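Putative lipoprotein (Bacteroides fragilis, PDB 3NQI) is of unknown function, but is a putative lipoprotein of a Bacteroides species, probably attached to the cell envelope through a lipid. Local coordinates at residues Val16-Asp20 / Leu45-Ala50. Residues are numbered along the deposited sequence.
Sequences VKVND and LNARMA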
loop_
_atom_site.group_PDB
_atom_site.type_symbol
_atom_site.label_atom_id
_atom_site.label_comp_id
_atom_site.label_asym_id
_atom_site.label_seq_id
_atom_site.Cartn_x
_atom_site.Cartn_y
_atom_site.Cartn_z
ATOM N N VAL A 16 3.542 9.325 -3.702
ATOM C CA VAL A 16 4.479 9.679 -4.764
ATOM C C VAL A 16 5.527 8.612 -4.925
ATOM O O VAL A 16 5.809 7.889 -4.023
ATOM C CB VAL A 16 5.250 11.008 -4.463
ATOM C CG1 VAL A 16 4.325 12.158 -4.413
ATOM C CG2 VAL A 16 6.115 10.890 -3.157
ATOM N N LYS A 17 6.127 8.545 -6.107
ATOM C CA LYS A 17 7.264 7.696 -6.332
ATOM C C LYS A 17 8.493 8.489 -5.852
ATOM O O LYS A 17 8.512 9.707 -5.926
ATOM C CB LYS A 17 7.408 7.400 -7.817
ATOM C CG LYS A 17 8.585 6.527 -8.162
ATOM C CD LYS A 17 8.768 6.420 -9.673
ATOM C CE LYS A 17 9.950 5.506 -9.997
ATOM N NZ LYS A 17 9.858 4.943 -11.373
ATOM N N VAL A 18 9.499 7.775 -5.343
ATOM C CA VAL A 18 10.714 8.382 -4.831
ATOM C C VAL A 18 11.808 8.202 -5.890
ATOM O O VAL A 18 12.064 7.073 -6.319
ATOM C CB VAL A 18 11.126 7.657 -3.515
ATOM C CG1 VAL A 18 12.493 8.183 -2.964
ATOM C CG2 VAL A 18 9.928 7.733 -2.478
ATOM N N ASN A 19 12.459 9.290 -6.314
ATOM C CA ASN A 19 13.566 9.177 -7.279
ATOM C C ASN A 19 14.942 9.355 -6.626
ATOM O O ASN A 19 15.094 10.183 -5.738
ATOM C CB ASN A 19 13.417 10.236 -8.344
ATOM C CG ASN A 19 12.018 10.322 -8.889
ATOM O OD1 ASN A 19 11.392 11.401 -8.925
ATOM N ND2 ASN A 19 11.515 9.193 -9.311
ATOM N N ASP A 20 15.937 8.582 -7.065
ATOM C CA ASP A 20 17.347 8.853 -6.740
ATOM C C ASP A 20 17.953 9.654 -7.896
ATOM O O ASP A 20 18.257 9.096 -8.937
ATOM C CB ASP A 20 18.148 7.553 -6.533
ATOM C CG ASP A 20 19.621 7.806 -6.129
ATOM O OD1 ASP A 20 20.020 8.968 -5.848
ATOM O OD2 ASP A 20 20.390 6.821 -6.089
ATOM N N LEU A 45 15.296 9.836 2.815
ATOM C CA LEU A 45 14.379 8.658 2.698
ATOM C C LEU A 45 14.850 7.585 1.705
ATOM O O LEU A 45 15.118 7.894 0.534
ATOM C CB LEU A 45 13.023 9.152 2.254
ATOM C CG LEU A 45 11.936 8.112 1.975
ATOM C CD1 LEU A 45 11.488 7.402 3.287
ATOM C CD2 LEU A 45 10.804 8.830 1.244
ATOM N N ASN A 46 15.002 6.347 2.183
ATOM C CA ASN A 46 15.347 5.208 1.333
ATOM C C ASN A 46 14.065 4.368 1.105
ATOM O O ASN A 46 13.760 3.487 1.894
ATOM C CB ASN A 46 16.431 4.348 1.999
ATOM C CG ASN A 46 17.115 3.389 1.026
ATOM O OD1 ASN A 46 16.825 3.375 -0.169
ATOM N ND2 ASN A 46 18.037 2.593 1.541
ATOM N N ALA A 47 13.294 4.706 0.090
ATOM C CA ALA A 47 12.058 3.983 -0.188
ATOM C C ALA A 47 11.885 4.057 -1.677
ATOM O O ALA A 47 12.511 4.885 -2.331
ATOM C CB ALA A 47 10.873 4.638 0.545
ATOM N N ARG A 48 11.040 3.199 -2.209
ATOM C CA ARG A 48 10.702 3.225 -3.620
ATOM C C ARG A 48 9.493 4.111 -3.779
ATOM O O ARG A 48 9.386 4.865 -4.762
ATOM C CB ARG A 48 10.449 1.800 -4.120
ATOM C CG ARG A 48 10.712 1.622 -5.622
ATOM C CD ARG A 48 10.250 0.283 -6.191
ATOM N NE ARG A 48 8.827 0.120 -5.977
ATOM C CZ ARG A 48 7.839 0.698 -6.676
ATOM N NH1 ARG A 48 8.051 1.497 -7.725
ATOM N NH2 ARG A 48 6.597 0.460 -6.301
HETATM N N MSE A 49 8.580 4.072 -2.790
HETATM C CA MSE A 49 7.366 4.891 -2.799
HETATM C C MSE A 49 7.137 5.596 -1.456
HETATM O O MSE A 49 7.518 5.086 -0.455
HETATM C CB MSE A 49 6.148 4.000 -3.077
HETATM C CG MSE A 49 6.116 3.307 -4.429
HETATM SE SE MSE A 49 5.514 4.552 -5.839
HETATM C CE MSE A 49 3.824 5.597 -5.274
ATOM N N ALA A 50 6.452 6.754 -1.423
ATOM C CA ALA A 50 6.324 7.532 -0.186
ATOM C C ALA A 50 5.007 8.271 -0.100
ATOM O O ALA A 50 4.335 8.375 -1.087
ATOM C CB ALA A 50 7.510 8.619 -0.058
HETATM O O HOH W 1 10.961 4.471 -7.120
#
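Three backbone hydrogen bonds join Val16-Asp20 to Leu45-Ala50. Val16 and Ala50 form a hydrogen-bonded antiparallel pair with both bonds at 2.9 Å, Val16 N to Ala50 O and Ala50 N to Val16 O; two residues on, Val18 N donates to Arg48 O at 3.0 Å. Beyond this bond the loop preceding strand 49-56 diverges from strand 11-21, and a water donates to Val18 O and Arg48 O, each at 2.9 Å, in place of a hydrogen bond from Arg48 N to Val18 O. The carboxylate of Asp81, on neighbouring strand 78-87, accepts from the backbone amides of Arg48 and Met49, where the loop passes into strand 49-56. Lys17 and Met49, a selenomethionine here, are the non-hydrogen-bonded pair, CA atoms 4.5 Å apart; Met49 SE folds back to 3.6 Å from Lys17 CA, and Phe119 touches both side chains. On the face of Val16 and Ala50, Val18 CG2 packs 3.5 Å from Ala50 CB and 4.0 Å from Leu45 CD2. With strand 24-28 pairing along the other edge of 11-21, this is the frayed end of an antiparallel pairing within a large mixed sheet, where a water takes over as the incoming loop becomes strand 49-56.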